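Local coordinates for protein esterase E25 (Uncultured bacterium, PDB 4Q05) that probably hydrolyses ester bonds as a dimeric member of the GTSAG motif subfamily of bacterial hormone-sensitive lipases, with an alpha/beta hydrolase fold, at residues Arg96-Gln101 / Glu152-Ala157; Val104-Gly109 / Ser115-Thr120. All blocks are in the same frame, centred on the assembly; numbering follows the deposited sequence.

Contact 1. Residues Arg96-Gln101 / Glu152-Ala157; sequences REISKQ and EAIVIA
S99 and I154 bring the two helical segments 96-101 and 152-157 nearest each other, with 6.8 Å between their CA atoms. I154 carries the contact from its side, pointing at the other helix and sending one branch to each of two neighbouring residues. Its gamma-methyl CG2, opposite the backbone N (chi1 -68° for CG1), meets CG2 of I98 at 3.8 Å, the two isoleucines crossing at a slant. The longer branch runs out almost fully extended, chi2 162°, and carries CD1 to S99 OG at 3.0 Å, a short distance for a methyl against a hydroxyl; CG1 lies 3.7 Å from the same S99 OG. The polar end of S99 is satisfied within its own helix: with chi1 -65° OG lies beside the backbone N and is hydrogen-bonded to A95 O. No hydrogen bond joins the two segments, and the meeting is a small, largely buried one of 142 Å². A153, I154 and A157 also touch V119 of strand 114-120. Helix 151-160 thus packs on the sheet, with helix 91-102 beside it on the same face, an arrangement in keeping with the helices that flank the sheet of an alpha/beta hydrolase fold.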
loop_
_atom_site.group_PDB
_atom_site.type_symbol
_atom_site.label_atom_id
_atom_site.label_comp_id
_atom_site.label_asym_id
_atom_site.label_seq_id
_atom_site.Cartn_x
_atom_site.Cartn_y
_atom_site.Cartn_z
ATOM N N ARG A 96 -26.965 15.395 0.983
ATOM C CA ARG A 96 -28.394 15.144 1.106
ATOM C C ARG A 96 -28.880 14.155 0.056
ATOM O O ARG A 96 -29.723 13.304 0.336
ATOM C CB ARG A 96 -29.160 16.452 0.989
ATOM C CG ARG A 96 -28.755 17.450 2.046
ATOM C CD ARG A 96 -29.700 18.630 2.102
ATOM N NE ARG A 96 -29.496 19.408 3.319
ATOM C CZ ARG A 96 -29.950 20.643 3.498
ATOM N NH1 ARG A 96 -30.631 21.247 2.531
ATOM N NH2 ARG A 96 -29.715 21.278 4.642
ATOM N N GLU A 97 -28.341 14.258 -1.151
ATOM C CA GLU A 97 -28.752 13.361 -2.218
ATOM C C GLU A 97 -28.398 11.920 -1.882
ATOM O O GLU A 97 -29.234 11.026 -2.013
ATOM C CB GLU A 97 -28.125 13.768 -3.552
ATOM C CG GLU A 97 -28.594 12.924 -4.738
ATOM C CD GLU A 97 -30.096 13.036 -5.004
ATOM O OE1 GLU A 97 -30.744 13.969 -4.469
ATOM O OE2 GLU A 97 -30.627 12.185 -5.753
ATOM N N ILE A 98 -27.161 11.686 -1.452
ATOM C CA ILE A 98 -26.771 10.341 -1.057
ATOM C C ILE A 98 -27.652 9.876 0.094
ATOM O O ILE A 98 -28.090 8.722 0.123
ATOM C CB ILE A 98 -25.312 10.265 -0.592
ATOM C CG1 ILE A 98 -24.376 10.936 -1.596
ATOM C CG2 ILE A 98 -24.916 8.823 -0.391
ATOM C CD1 ILE A 98 -23.938 10.036 -2.715
ATOM N N SER A 99 -27.901 10.780 1.043
ATOM C CA SER A 99 -28.694 10.460 2.229
ATOM C C SER A 99 -30.086 9.993 1.837
ATOM O O SER A 99 -30.556 8.959 2.304
ATOM C CB SER A 99 -28.825 11.679 3.151
ATOM O OG SER A 99 -27.571 12.044 3.677
ATOM N N LYS A 100 -30.751 10.774 0.991
ATOM C CA LYS A 100 -32.089 10.423 0.535
ATOM C C LYS A 100 -32.055 9.080 -0.172
ATOM O O LYS A 100 -32.856 8.195 0.122
ATOM C CB LYS A 100 -32.650 11.494 -0.399
ATOM C CG LYS A 100 -32.913 12.831 0.274
ATOM C CD LYS A 100 -33.437 13.863 -0.723
ATOM C CE LYS A 100 -34.810 13.468 -1.260
ATOM N NZ LYS A 100 -35.854 13.492 -0.191
ATOM N N GLN A 101 -31.112 8.923 -1.094
ATOM C CA GLN A 101 -31.049 7.710 -1.895
ATOM C C GLN A 101 -30.846 6.462 -1.043
ATOM O O GLN A 101 -31.401 5.408 -1.334
ATOM C CB GLN A 101 -29.947 7.805 -2.952
ATOM C CG GLN A 101 -29.904 6.593 -3.876
ATOM C CD GLN A 101 -28.518 6.304 -4.440
ATOM O OE1 GLN A 101 -27.577 7.088 -4.262
ATOM N NE2 GLN A 101 -28.388 5.168 -5.125
ATOM N N GLU A 152 -18.618 11.683 3.784
ATOM C CA GLU A 152 -17.888 10.466 4.128
ATOM C C GLU A 152 -18.549 9.707 5.288
ATOM O O GLU A 152 -18.494 8.476 5.345
ATOM C CB GLU A 152 -16.424 10.768 4.441
ATOM C CG GLU A 152 -15.614 9.537 4.810
ATOM C CD GLU A 152 -14.166 9.868 5.147
ATOM O OE1 GLU A 152 -13.903 10.935 5.752
ATOM O OE2 GLU A 152 -13.288 9.052 4.812
ATOM N N ALA A 153 -19.156 10.448 6.213
ATOM C CA ALA A 153 -19.863 9.853 7.341
ATOM C C ALA A 153 -21.036 9.026 6.848
ATOM O O ALA A 153 -21.338 7.961 7.377
ATOM C CB ALA A 153 -20.372 10.943 8.272
ATOM N N ILE A 154 -21.726 9.551 5.850
ATOM C CA ILE A 154 -22.851 8.839 5.256
ATOM C C ILE A 154 -22.365 7.533 4.616
ATOM O O ILE A 154 -22.993 6.479 4.769
ATOM C CB ILE A 154 -23.545 9.725 4.220
ATOM C CG1 ILE A 154 -24.224 10.909 4.919
ATOM C CG2 ILE A 154 -24.550 8.919 3.389
ATOM C CD1 ILE A 154 -24.565 12.050 3.968
ATOM N N VAL A 155 -21.229 7.602 3.924
ATOM C CA VAL A 155 -20.667 6.418 3.280
ATOM C C VAL A 155 -20.263 5.377 4.311
ATOM O O VAL A 155 -20.583 4.193 4.183
ATOM C CB VAL A 155 -19.419 6.749 2.442
ATOM C CG1 VAL A 155 -18.757 5.465 1.988
ATOM C CG2 VAL A 155 -19.778 7.630 1.260
ATOM N N ILE A 156 -19.546 5.817 5.339
ATOM C CA ILE A 156 -19.162 4.916 6.397
ATOM C C ILE A 156 -20.404 4.303 7.047
ATOM O O ILE A 156 -20.486 3.088 7.249
ATOM C CB ILE A 156 -18.317 5.660 7.458
ATOM C CG1 ILE A 156 -16.970 6.089 6.857
ATOM C CG2 ILE A 156 -18.116 4.793 8.676
ATOM C CD1 ILE A 156 -16.154 7.029 7.767
ATOM N N ALA A 157 -21.369 5.147 7.387
ATOM C CA ALA A 157 -22.567 4.651 8.069
ATOM C C ALA A 157 -23.254 3.541 7.263
ATOM O O ALA A 157 -23.478 2.452 7.784
ATOM C CB ALA A 157 -23.532 5.784 8.365
#

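Contact 2. Residues Val104-Gly109 / Ser115-Thr120; sequences VSVEHG and SVYYVT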
loop_
_atom_site.group_PDB
_atom_site.type_symbol
_atom_site.label_atom_id
_atom_site.label_comp_id
_atom_site.label_asym_id
_atom_site.label_seq_id
_atom_site.Cartn_x
_atom_site.Cartn_y
_atom_site.Cartn_z
ATOM N N VAL A 104 -30.365 7.322 4.687
ATOM C CA VAL A 104 -29.537 7.625 5.834
ATOM C C VAL A 104 -30.105 8.861 6.514
ATOM O O VAL A 104 -30.406 9.857 5.862
ATOM C CB VAL A 104 -28.067 7.858 5.435
ATOM C CG1 VAL A 104 -27.225 8.098 6.672
ATOM C CG2 VAL A 104 -27.535 6.650 4.685
ATOM N N SER A 105 -30.291 8.774 7.823
ATOM C CA SER A 105 -30.751 9.912 8.601
ATOM C C SER A 105 -29.535 10.757 8.940
ATOM O O SER A 105 -28.554 10.240 9.477
ATOM C CB SER A 105 -31.439 9.420 9.880
ATOM O OG SER A 105 -31.488 10.431 10.866
ATOM N N VAL A 106 -29.591 12.045 8.609
ATOM C CA VAL A 106 -28.538 12.974 8.996
ATOM C C VAL A 106 -29.111 14.133 9.797
ATOM O O VAL A 106 -29.855 14.964 9.267
ATOM C CB VAL A 106 -27.792 13.534 7.782
ATOM C CG1 VAL A 106 -26.686 14.464 8.246
ATOM C CG2 VAL A 106 -27.231 12.390 6.935
ATOM N N GLU A 107 -28.761 14.196 11.074
ATOM C CA GLU A 107 -29.407 15.156 11.972
ATOM C C GLU A 107 -28.401 15.979 12.744
ATOM O O GLU A 107 -27.556 15.424 13.450
ATOM C CB GLU A 107 -30.324 14.436 12.959
ATOM C CG GLU A 107 -31.550 13.798 12.305
ATOM C CD GLU A 107 -32.602 14.818 11.894
ATOM O OE1 GLU A 107 -32.423 16.028 12.171
ATOM O OE2 GLU A 107 -33.613 14.408 11.295
ATOM N N HIS A 108 -28.509 17.298 12.614
ATOM C CA HIS A 108 -27.622 18.209 13.310
ATOM C C HIS A 108 -27.934 18.198 14.789
ATOM O O HIS A 108 -29.085 18.046 15.192
ATOM C CB HIS A 108 -27.795 19.631 12.784
ATOM C CG HIS A 108 -26.830 20.610 13.377
ATOM N ND1 HIS A 108 -25.465 20.507 13.210
ATOM C CD2 HIS A 108 -27.030 21.704 14.148
ATOM C CE1 HIS A 108 -24.867 21.499 13.845
ATOM N NE2 HIS A 108 -25.794 22.240 14.422
ATOM N N GLY A 109 -26.901 18.358 15.599
ATOM C CA GLY A 109 -27.084 18.511 17.025
ATOM C C GLY A 109 -25.883 19.208 17.618
ATOM O O GLY A 109 -24.967 19.610 16.904
ATOM N N SER A 115 -20.736 21.494 17.341
ATOM C CA SER A 115 -21.613 21.081 16.249
ATOM C C SER A 115 -21.335 19.623 15.868
ATOM O O SER A 115 -20.186 19.246 15.629
ATOM C CB SER A 115 -21.369 21.982 15.036
ATOM O OG SER A 115 -22.255 21.659 13.985
ATOM N N VAL A 116 -22.378 18.798 15.829
ATOM C CA VAL A 116 -22.228 17.407 15.390
ATOM C C VAL A 116 -23.359 16.986 14.460
ATOM O O VAL A 116 -24.400 17.626 14.411
ATOM C CB VAL A 116 -22.198 16.422 16.576
ATOM C CG1 VAL A 116 -21.036 16.758 17.511
ATOM C CG2 VAL A 116 -23.544 16.428 17.325
ATOM N N TYR A 117 -23.149 15.897 13.731
ATOM C CA TYR A 117 -24.214 15.321 12.931
ATOM C C TYR A 117 -24.358 13.868 13.285
ATOM O O TYR A 117 -23.379 13.112 13.235
ATOM C CB TYR A 117 -23.932 15.485 11.435
ATOM C CG TYR A 117 -24.050 16.917 10.997
ATOM C CD1 TYR A 117 -25.279 17.452 10.633
ATOM C CD2 TYR A 117 -22.944 17.750 10.997
ATOM C CE1 TYR A 117 -25.392 18.780 10.259
ATOM C CE2 TYR A 117 -23.051 19.072 10.624
ATOM C CZ TYR A 117 -24.272 19.579 10.256
ATOM O OH TYR A 117 -24.371 20.899 9.888
ATOM N N TYR A 118 -25.579 13.490 13.666
ATOM C CA TYR A 118 -25.917 12.103 13.926
ATOM C C TYR A 118 -26.316 11.474 12.606
ATOM O O TYR A 118 -27.257 11.920 11.965
ATOM C CB TYR A 118 -27.076 12.004 14.906
ATOM C CG TYR A 118 -26.729 12.479 16.298
ATOM C CD1 TYR A 118 -26.809 13.825 16.630
ATOM C CD2 TYR A 118 -26.321 11.579 17.282
ATOM C CE1 TYR A 118 -26.494 14.259 17.902
ATOM C CE2 TYR A 118 -26.004 12.010 18.555
ATOM C CZ TYR A 118 -26.092 13.349 18.857
ATOM O OH TYR A 118 -25.778 13.790 20.123
ATOM N N VAL A 119 -25.589 10.441 12.211
ATOM C CA VAL A 119 -25.744 9.821 10.900
ATOM C C VAL A 119 -26.117 8.372 11.142
ATOM O O VAL A 119 -25.299 7.582 11.609
ATOM C CB VAL A 119 -24.442 9.922 10.070
ATOM C CG1 VAL A 119 -24.621 9.286 8.665
ATOM C CG2 VAL A 119 -24.008 11.381 9.927
ATOM N N THR A 120 -27.376 8.043 10.874
ATOM C CA THR A 120 -27.909 6.718 11.164
ATOM C C THR A 120 -28.323 6.024 9.872
ATOM O O THR A 120 -29.197 6.511 9.158
ATOM C CB THR A 120 -29.141 6.812 12.085
ATOM O OG1 THR A 120 -28.890 7.772 13.115
ATOM C CG2 THR A 120 -29.454 5.467 12.716
HETATM O O HOH W 1 -29.564 10.390 12.522
#
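Six backbone hydrogen bonds hold segments 104-109 and 115-120 as an antiparallel beta hairpin, two in each of the hydrogen-bonded pairs S105-T120, E107-Y118 and G109-V116. S105 N to T120 O is 2.8 Å; V116 N approaches G109 O from above its carbonyl plane, although its N-H points at the oxygen at 170°. Water 1 ties side chains to backbone: it donates to Y118 O at 2.8 Å and also bonds T120 OG1, and S105 OG at a doubtfully short 2.5 Å. S115 OG is turned to another strand, bonding D168 OD2.

V106, H108, Y117 and V119 share the other face of the hairpin from S105, E107, Y118 and T120. Y117 turns CG away from its carbonyl carbon, beside the backbone N (chi1 -70°), which brings its ring across to H108, whose ND1 sits over one face of the phenol, displaced toward its rim and 3.3 Å from Y117 CZ. The two rings are inclined by 51°. V106 CG1 reaches Y117 CD1 at 4.1 Å. An alanine in place of Y117 is likely to strip H108 and V106 of this aromatic neighbour and set the imidazole freer to turn. On the face of S105 and T120, E107 O lies at the edge of the Y118 ring, in its plane. At the hairpin's open end, V104 CG1 presses on V119 CG1 at 3.5 Å, tighter than usual for two methyls.

Contact 1 and contact 2 lie with their centres 11 Å apart and touch at several points. Helix 91-102 is followed, after a two-residue link, by strand 105-111, and S99 O is probably hydrogen-bonded to V104 N at 2.9 Å across that link. Beside it, S99 OG packs against V106 CG2 at 3.3 Å. On the other helix, A157 CB meets V119 CG1 at 3.7 Å, while I154 touches V104, V106 and V119. The hairpin borders one end of the mixed sheet, and helix 151-160 rests on it. The same helix probably approaches the active site: E152 OE1 bonds S205 OG, next to S206 of a probable nucleophile elbow.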